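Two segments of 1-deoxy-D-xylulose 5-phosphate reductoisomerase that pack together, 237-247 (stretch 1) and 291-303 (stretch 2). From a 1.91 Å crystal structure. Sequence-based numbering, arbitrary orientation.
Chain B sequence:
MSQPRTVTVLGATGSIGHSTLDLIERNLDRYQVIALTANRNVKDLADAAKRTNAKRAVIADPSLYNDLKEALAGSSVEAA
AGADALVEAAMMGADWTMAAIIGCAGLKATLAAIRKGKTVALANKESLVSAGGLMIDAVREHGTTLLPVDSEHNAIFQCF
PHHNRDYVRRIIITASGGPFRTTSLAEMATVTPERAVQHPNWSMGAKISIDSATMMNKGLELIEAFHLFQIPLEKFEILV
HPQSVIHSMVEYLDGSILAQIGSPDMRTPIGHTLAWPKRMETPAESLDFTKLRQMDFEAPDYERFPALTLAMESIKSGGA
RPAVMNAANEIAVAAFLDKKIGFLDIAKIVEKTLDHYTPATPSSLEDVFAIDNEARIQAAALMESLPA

Stretch 1, residues 237-247: EILVHPQSVIH
Stretch 2 291-303: KLRQMDFEAPDYE

Stretch 1 enters as a β-strand (237-240), turns through H241-S244 and resumes as a strand at I246; stretch 2 leaves a helix at L292, passes R293 with positive phi (69°), forms a strand at Q294-D296 and stays extended through P300 (M295 -120/136, D296 -115/149, F297 -142/142, E298 -155/161). The two run antiparallel, in the register L239-A299, V240-E298, H241-F297 and Q243-M295 (CA-CA 5.7, 5.2, 4.6 and 6.3 Å), and together bury 773 Å². E237 (-138/141) makes no contact. I238 (-108/130; chi1 m, chi2 t) points its CA-CB bond toward stretch 2, and its CD1 lies 3.9 Å from Y302 OH; the backbone I238 O lies 3.1 Å from P300 CD. One water joins the same two segments, 2.9 Å from I238 N and 2.6 Å from Y302 OH. L239 (-124/120; t, p) directs its CA-CB bond away, yet its tip returns, with CD2 3.7 Å from F297 CD2. V240 (-75/128; chi1 t) makes the single β-bridge: E298 N (E298 chi1 p, chi2 t) donates to V240 O (2.9 Å, 155°), while V240 N gives only a weak bond to E298 O (3.0 Å, 133°). V240 O also receives a CA-H...O contact from F297 CA (3.3 Å), and V240 CG2 packs 4.0 Å from P300 CB.

At H241 (-145/93; chi1 t, chi2 49°) the pairing passes from backbone to side chain. H241 ND1 donates to D296 O (2.8 Å, 168°), nearly in the ring plane; across the same ring, H241 NE2 accepts from I246 N (3.2 Å, 174°), so the imidazole ties the following strand to stretch 2. F297 CE2 (F297 chi1 m, chi2 89°) lies over one face of this ring, 3.4 Å from H241 ND1; the planes are near parallel (10°), centroids 4.5 Å apart, and slid so that the rings barely overlap. The type I turn H241-S244 is closed by S244 N to H241 O (3.1 Å). Within it, P242 (-45/-51) sets CD 3.3 Å from D296 O, and Q243 (-60/-26; m, p, chi3 26°) grips D296 (chi1 m) with both ends of its amide: OE1 accepts from D296 N (2.8 Å, 166°) and NE2 donates to D296 OD2 (2.8 Å, 153°).

Beyond S244 (54/37) the contact becomes apolar. V245 (-93/-35; chi1 m) places CG2 3.6 Å from M295 CE and 4.1 Å from L292 CD2. I246 (-86/115; m, t) brings CD1 3.8 Å from M295 SD (M295 m, t, t) and 3.7 Å from F297 CZ, at the edge of the phenyl ring.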

ATOM      1  N   GLU B 237       4.606  -2.215 -15.763  1.00 13.03           N
ATOM      2  CA  GLU B 237       6.049  -2.273 -15.643  1.00 13.66           C
ATOM      3  C   GLU B 237       6.414  -3.508 -14.847  1.00 12.36           C
ATOM      4  O   GLU B 237       5.723  -3.865 -13.895  1.00 11.53           O
ATOM      5  CB  GLU B 237       6.584  -1.053 -14.895  1.00 14.83           C
ATOM      6  CG  GLU B 237       6.763   0.190 -15.735  1.00 20.42           C
ATOM      7  CD  GLU B 237       7.184   1.375 -14.895  1.00 19.50           C
ATOM      8  OE1 GLU B 237       7.840   1.159 -13.851  1.00 19.62           O
ATOM      9  OE2 GLU B 237       6.871   2.519 -15.288  1.00 22.94           O
ATOM     10  N   ILE B 238       7.491  -4.168 -15.244  1.00 11.35           N
ATOM     11  CA  ILE B 238       7.953  -5.328 -14.505  1.00 12.09           C
ATOM     12  C   ILE B 238       9.213  -4.839 -13.809  1.00 12.83           C
ATOM     13  O   ILE B 238      10.074  -4.218 -14.434  1.00 12.34           O
ATOM     14  CB  ILE B 238       8.283  -6.511 -15.435  1.00 14.57           C
ATOM     15  CG1 ILE B 238       7.007  -6.977 -16.141  1.00 14.08           C
ATOM     16  CG2 ILE B 238       8.910  -7.657 -14.630  1.00 12.15           C
ATOM     17  CD1 ILE B 238       7.245  -8.075 -17.162  1.00 16.52           C
ATOM     18  N   LEU B 239       9.299  -5.079 -12.507  1.00 10.74           N
ATOM     19  CA  LEU B 239      10.456  -4.652 -11.734  1.00 10.97           C
ATOM     20  C   LEU B 239      11.066  -5.853 -11.031  1.00 11.56           C
ATOM     21  O   LEU B 239      10.393  -6.521 -10.243  1.00 14.25           O
ATOM     22  CB  LEU B 239      10.041  -3.589 -10.701  1.00 10.00           C
ATOM     23  CG  LEU B 239      11.105  -3.095  -9.708  1.00 13.13           C
ATOM     24  CD1 LEU B 239      12.213  -2.352 -10.440  1.00 11.97           C
ATOM     25  CD2 LEU B 239      10.461  -2.183  -8.670  1.00 13.62           C
ATOM     26  N   VAL B 240      12.332  -6.139 -11.324  1.00 11.18           N
ATOM     27  CA  VAL B 240      13.005  -7.262 -10.685  1.00 13.38           C
ATOM     28  C   VAL B 240      13.349  -6.858  -9.255  1.00 13.54           C
ATOM     29  O   VAL B 240      13.948  -5.812  -9.012  1.00 14.14           O
ATOM     30  CB  VAL B 240      14.280  -7.676 -11.455  1.00 13.05           C
ATOM     31  CG1 VAL B 240      15.025  -8.760 -10.689  1.00 12.02           C
ATOM     32  CG2 VAL B 240      13.891  -8.194 -12.848  1.00 13.54           C
ATOM     33  N   HIS B 241      12.940  -7.702  -8.318  1.00 13.97           N
ATOM     34  CA  HIS B 241      13.126  -7.481  -6.889  1.00 13.28           C
ATOM     35  C   HIS B 241      13.374  -8.876  -6.309  1.00 12.23           C
ATOM     36  O   HIS B 241      12.440  -9.601  -5.979  1.00 11.73           O
ATOM     37  CB  HIS B 241      11.838  -6.828  -6.349  1.00 12.86           C
ATOM     38  CG  HIS B 241      11.715  -6.831  -4.858  1.00 12.53           C
ATOM     39  ND1 HIS B 241      12.726  -6.407  -4.023  1.00 11.78           N
ATOM     40  CD2 HIS B 241      10.688  -7.192  -4.055  1.00  9.88           C
ATOM     41  CE1 HIS B 241      12.326  -6.511  -2.766  1.00 11.90           C
ATOM     42  NE2 HIS B 241      11.093  -6.985  -2.759  1.00 13.11           N
ATOM     43  N   PRO B 242      14.655  -9.269  -6.186  1.00 12.28           N
ATOM     44  CA  PRO B 242      15.052 -10.583  -5.666  1.00 12.83           C
ATOM     45  C   PRO B 242      14.342 -11.100  -4.413  1.00 12.44           C
ATOM     46  O   PRO B 242      13.851 -12.227  -4.401  1.00 12.27           O
ATOM     47  CB  PRO B 242      16.557 -10.429  -5.455  1.00 12.13           C
ATOM     48  CG  PRO B 242      16.946  -9.461  -6.545  1.00 11.73           C
ATOM     49  CD  PRO B 242      15.840  -8.427  -6.434  1.00 10.30           C
ATOM     50  N   GLN B 243      14.287 -10.283  -3.365  1.00 12.47           N
ATOM     51  CA  GLN B 243      13.661 -10.700  -2.107  1.00 12.71           C
ATOM     52  C   GLN B 243      12.185 -11.073  -2.221  1.00 12.26           C
ATOM     53  O   GLN B 243      11.670 -11.844  -1.413  1.00 12.73           O
ATOM     54  CB  GLN B 243      13.812  -9.603  -1.049  1.00 12.38           C
ATOM     55  CG  GLN B 243      15.247  -9.310  -0.603  1.00 15.98           C
ATOM     56  CD  GLN B 243      16.058  -8.579  -1.654  1.00 15.43           C
ATOM     57  OE1 GLN B 243      15.510  -7.878  -2.502  1.00 16.00           O
ATOM     58  NE2 GLN B 243      17.373  -8.719  -1.585  1.00 13.49           N
ATOM     59  N   SER B 244      11.499 -10.512  -3.213  1.00 12.11           N
ATOM     60  CA  SER B 244      10.080 -10.795  -3.409  1.00 13.64           C
ATOM     61  C   SER B 244       9.240 -10.532  -2.161  1.00 12.91           C
ATOM     62  O   SER B 244       8.298 -11.278  -1.877  1.00 12.62           O
ATOM     63  CB  SER B 244       9.876 -12.252  -3.851  1.00 13.40           C
ATOM     64  OG  SER B 244      10.476 -12.494  -5.110  1.00 20.45           O
ATOM     65  N   VAL B 245       9.581  -9.489  -1.406  1.00 12.74           N
ATOM     66  CA  VAL B 245       8.809  -9.157  -0.210  1.00 11.32           C
ATOM     67  C   VAL B 245       7.758  -8.133  -0.606  1.00 11.61           C
ATOM     68  O   VAL B 245       6.646  -8.138  -0.078  1.00 10.16           O
ATOM     69  CB  VAL B 245       9.701  -8.619   0.935  1.00 13.77           C
ATOM     70  CG1 VAL B 245      10.392  -9.789   1.623  1.00 15.35           C
ATOM     71  CG2 VAL B 245      10.732  -7.649   0.399  1.00 13.00           C
ATOM     72  N   ILE B 246       8.111  -7.246  -1.532  1.00  9.85           N
ATOM     73  CA  ILE B 246       7.127  -6.301  -2.049  1.00  9.83           C
ATOM     74  C   ILE B 246       6.509  -7.157  -3.149  1.00 10.70           C
ATOM     75  O   ILE B 246       7.188  -7.546  -4.110  1.00 10.19           O
ATOM     76  CB  ILE B 246       7.773  -5.034  -2.653  1.00 11.54           C
ATOM     77  CG1 ILE B 246       8.393  -4.197  -1.529  1.00 12.57           C
ATOM     78  CG2 ILE B 246       6.723  -4.229  -3.419  1.00  8.52           C
ATOM     79  CD1 ILE B 246       8.985  -2.875  -1.978  1.00 12.16           C
ATOM     80  N   HIS B 247       5.231  -7.471  -2.987  1.00 10.04           N
ATOM     81  CA  HIS B 247       4.531  -8.350  -3.913  1.00 10.98           C
ATOM     82  C   HIS B 247       3.990  -7.715  -5.195  1.00 10.18           C
ATOM     83  O   HIS B 247       3.598  -8.434  -6.112  1.00 10.27           O
ATOM     84  CB  HIS B 247       3.442  -9.088  -3.134  1.00  9.91           C
ATOM     85  CG  HIS B 247       3.986  -9.924  -2.013  1.00 10.10           C
ATOM     86  ND1 HIS B 247       3.375 -10.012  -0.780  1.00 10.29           N
ATOM     87  CD2 HIS B 247       5.103 -10.687  -1.936  1.00  9.86           C
ATOM     88  CE1 HIS B 247       4.095 -10.789   0.010  1.00 12.13           C
ATOM     89  NE2 HIS B 247       5.148 -11.211  -0.666  1.00 11.89           N
ATOM     90  N   LYS B 291      15.161  -8.074  10.279  1.00 19.92           N
ATOM     91  CA  LYS B 291      15.840  -9.309   9.913  1.00 19.94           C
ATOM     92  C   LYS B 291      16.127  -9.264   8.417  1.00 18.63           C
ATOM     93  O   LYS B 291      17.205  -9.646   7.965  1.00 15.72           O
ATOM     94  CB  LYS B 291      14.950 -10.507  10.244  1.00 23.87           C
ATOM     95  CG  LYS B 291      15.615 -11.859  10.052  1.00 29.11           C
ATOM     96  CD  LYS B 291      14.658 -12.977  10.429  1.00 33.51           C
ATOM     97  CE  LYS B 291      15.275 -14.344  10.207  1.00 35.85           C
ATOM     98  NZ  LYS B 291      14.307 -15.428  10.542  1.00 37.03           N
ATOM     99  N   LEU B 292      15.145  -8.793   7.657  1.00 15.98           N
ATOM    100  CA  LEU B 292      15.272  -8.663   6.212  1.00 16.36           C
ATOM    101  C   LEU B 292      16.484  -7.794   5.897  1.00 15.76           C
ATOM    102  O   LEU B 292      17.334  -8.152   5.076  1.00 15.30           O
ATOM    103  CB  LEU B 292      14.009  -8.010   5.650  1.00 15.50           C
ATOM    104  CG  LEU B 292      14.059  -7.517   4.207  1.00 17.03           C
ATOM    105  CD1 LEU B 292      14.394  -8.672   3.271  1.00 17.29           C
ATOM    106  CD2 LEU B 292      12.722  -6.898   3.852  1.00 16.80           C
ATOM    107  N   ARG B 293      16.531  -6.638   6.553  1.00 16.83           N
ATOM    108  CA  ARG B 293      17.617  -5.678   6.416  1.00 18.41           C
ATOM    109  C   ARG B 293      17.742  -4.943   5.085  1.00 18.53           C
ATOM    110  O   ARG B 293      17.943  -3.728   5.066  1.00 18.53           O
ATOM    111  CB  ARG B 293      18.951  -6.364   6.735  1.00 22.29           C
ATOM    112  CG  ARG B 293      20.173  -5.537   6.407  1.00 27.93           C
ATOM    113  CD  ARG B 293      21.452  -6.313   6.688  1.00 36.02           C
ATOM    114  NE  ARG B 293      22.640  -5.607   6.210  1.00 42.38           N
ATOM    115  CZ  ARG B 293      22.879  -5.315   4.933  1.00 44.52           C
ATOM    116  NH1 ARG B 293      22.011  -5.666   3.994  1.00 46.20           N
ATOM    117  NH2 ARG B 293      23.990  -4.673   4.592  1.00 45.99           N
ATOM    118  N   GLN B 294      17.606  -5.654   3.971  1.00 18.87           N
ATOM    119  CA  GLN B 294      17.787  -5.003   2.681  1.00 18.00           C
ATOM    120  C   GLN B 294      16.899  -5.523   1.548  1.00 17.32           C
ATOM    121  O   GLN B 294      16.630  -6.720   1.450  1.00 17.10           O
ATOM    122  CB  GLN B 294      19.266  -5.135   2.300  1.00 19.11           C
ATOM    123  CG  GLN B 294      19.755  -4.244   1.179  1.00 21.93           C
ATOM    124  CD  GLN B 294      21.273  -4.271   1.061  1.00 25.13           C
ATOM    125  OE1 GLN B 294      21.860  -5.280   0.671  1.00 24.15           O
ATOM    126  NE2 GLN B 294      21.915  -3.165   1.418  1.00 24.64           N
ATOM    127  N   MET B 295      16.443  -4.599   0.706  1.00 17.33           N
ATOM    128  CA  MET B 295      15.615  -4.913  -0.460  1.00 16.80           C
ATOM    129  C   MET B 295      16.367  -4.423  -1.696  1.00 16.90           C
ATOM    130  O   MET B 295      16.920  -3.327  -1.688  1.00 16.76           O
ATOM    131  CB  MET B 295      14.261  -4.192  -0.389  1.00 15.41           C
ATOM    132  CG  MET B 295      13.208  -4.864   0.472  1.00 15.65           C
ATOM    133  SD  MET B 295      11.703  -3.882   0.508  1.00 17.97           S
ATOM    134  CE  MET B 295      10.959  -4.425   2.060  1.00 15.21           C
ATOM    135  N   ASP B 296      16.392  -5.235  -2.749  1.00 15.39           N
ATOM    136  CA  ASP B 296      17.070  -4.861  -3.986  1.00 14.93           C
ATOM    137  C   ASP B 296      16.098  -4.716  -5.149  1.00 13.51           C
ATOM    138  O   ASP B 296      15.088  -5.412  -5.211  1.00 15.38           O
ATOM    139  CB  ASP B 296      18.119  -5.910  -4.351  1.00 15.89           C
ATOM    140  CG  ASP B 296      19.230  -5.986  -3.340  1.00 16.40           C
ATOM    141  OD1 ASP B 296      19.933  -4.967  -3.176  1.00 17.43           O
ATOM    142  OD2 ASP B 296      19.392  -7.057  -2.712  1.00 15.59           O
ATOM    143  N   PHE B 297      16.421  -3.817  -6.073  1.00 11.81           N
ATOM    144  CA  PHE B 297      15.585  -3.589  -7.248  1.00 14.27           C
ATOM    145  C   PHE B 297      16.458  -3.338  -8.475  1.00 13.69           C
ATOM    146  O   PHE B 297      17.491  -2.681  -8.384  1.00 14.89           O
ATOM    147  CB  PHE B 297      14.659  -2.381  -7.039  1.00 12.48           C
ATOM    148  CG  PHE B 297      13.839  -2.457  -5.791  1.00 14.09           C
ATOM    149  CD1 PHE B 297      14.335  -1.957  -4.590  1.00 13.68           C
ATOM    150  CD2 PHE B 297      12.578  -3.048  -5.806  1.00 12.17           C
ATOM    151  CE1 PHE B 297      13.586  -2.046  -3.419  1.00 14.91           C
ATOM    152  CE2 PHE B 297      11.821  -3.145  -4.644  1.00 14.13           C
ATOM    153  CZ  PHE B 297      12.325  -2.642  -3.446  1.00 15.43           C
ATOM    154  N   GLU B 298      16.038  -3.864  -9.620  1.00 13.28           N
ATOM    155  CA  GLU B 298      16.781  -3.686 -10.863  1.00 14.19           C
ATOM    156  C   GLU B 298      15.824  -3.828 -12.040  1.00 15.25           C
ATOM    157  O   GLU B 298      14.733  -4.385 -11.905  1.00 16.33           O
ATOM    158  CB  GLU B 298      17.908  -4.723 -10.969  1.00 13.58           C
ATOM    159  CG  GLU B 298      17.424  -6.155 -11.132  1.00 16.65           C
ATOM    160  CD  GLU B 298      18.561  -7.162 -11.169  1.00 19.28           C
ATOM    161  OE1 GLU B 298      19.179  -7.413 -10.116  1.00 22.70           O
ATOM    162  OE2 GLU B 298      18.843  -7.704 -12.256  1.00 23.11           O
ATOM    163  N   ALA B 299      16.231  -3.323 -13.197  1.00 15.13           N
ATOM    164  CA  ALA B 299      15.388  -3.396 -14.380  1.00 16.02           C
ATOM    165  C   ALA B 299      15.368  -4.802 -14.959  1.00 15.86           C
ATOM    166  O   ALA B 299      16.344  -5.542 -14.864  1.00 16.27           O
ATOM    167  CB  ALA B 299      15.881  -2.409 -15.440  1.00 17.41           C
ATOM    168  N   PRO B 300      14.238  -5.199 -15.547  1.00 15.53           N
ATOM    169  CA  PRO B 300      14.194  -6.541 -16.123  1.00 15.00           C
ATOM    170  C   PRO B 300      15.037  -6.499 -17.401  1.00 15.16           C
ATOM    171  O   PRO B 300      15.265  -5.425 -17.964  1.00 15.34           O
ATOM    172  CB  PRO B 300      12.708  -6.738 -16.398  1.00 13.99           C
ATOM    173  CG  PRO B 300      12.254  -5.350 -16.744  1.00 15.40           C
ATOM    174  CD  PRO B 300      12.939  -4.514 -15.688  1.00 16.53           C
ATOM    175  N   ASP B 301      15.512  -7.649 -17.853  1.00 15.49           N
ATOM    176  CA  ASP B 301      16.319  -7.691 -19.063  1.00 17.41           C
ATOM    177  C   ASP B 301      15.524  -8.391 -20.158  1.00 17.35           C
ATOM    178  O   ASP B 301      15.480  -9.616 -20.213  1.00 16.36           O
ATOM    179  CB  ASP B 301      17.624  -8.448 -18.804  1.00 17.78           C
ATOM    180  CG  ASP B 301      18.606  -8.320 -19.953  1.00 18.36           C
ATOM    181  OD1 ASP B 301      18.161  -8.281 -21.116  1.00 16.38           O
ATOM    182  OD2 ASP B 301      19.823  -8.268 -19.691  1.00 20.65           O
ATOM    183  N   TYR B 302      14.895  -7.606 -21.027  1.00 18.32           N
ATOM    184  CA  TYR B 302      14.090  -8.161 -22.109  1.00 21.13           C
ATOM    185  C   TYR B 302      14.918  -8.932 -23.134  1.00 21.22           C
ATOM    186  O   TYR B 302      14.398  -9.798 -23.840  1.00 21.01           O
ATOM    187  CB  TYR B 302      13.292  -7.041 -22.781  1.00 21.63           C
ATOM    188  CG  TYR B 302      12.136  -6.568 -21.924  1.00 24.43           C
ATOM    189  CD1 TYR B 302      10.902  -7.215 -21.968  1.00 24.43           C
ATOM    190  CD2 TYR B 302      12.294  -5.515 -21.019  1.00 25.19           C
ATOM    191  CE1 TYR B 302       9.851  -6.829 -21.132  1.00 25.90           C
ATOM    192  CE2 TYR B 302      11.248  -5.121 -20.174  1.00 26.07           C
ATOM    193  CZ  TYR B 302      10.031  -5.784 -20.238  1.00 26.52           C
ATOM    194  OH  TYR B 302       8.991  -5.411 -19.414  1.00 27.87           O
ATOM    195  N   GLU B 303      16.207  -8.626 -23.208  1.00 22.24           N
ATOM    196  CA  GLU B 303      17.095  -9.319 -24.133  1.00 24.28           C
ATOM    197  C   GLU B 303      17.375 -10.737 -23.651  1.00 22.18           C
ATOM    198  O   GLU B 303      17.306 -11.690 -24.421  1.00 22.51           O
ATOM    199  CB  GLU B 303      18.414  -8.558 -24.271  1.00 28.62           C
ATOM    200  CG  GLU B 303      18.326  -7.350 -25.173  1.00 36.35           C
ATOM    201  CD  GLU B 303      17.972  -7.735 -26.598  1.00 41.91           C
ATOM    202  OE1 GLU B 303      18.718  -8.542 -27.195  1.00 45.96           O
ATOM    203  OE2 GLU B 303      16.950  -7.238 -27.120  1.00 45.73           O
TER
HETATM  204  O   HOH W   1       8.700  -3.420 -17.769  1.00 18.13           O
HETATM  205  O   HOH W   2      18.322  -9.156   1.447  1.00 29.38           O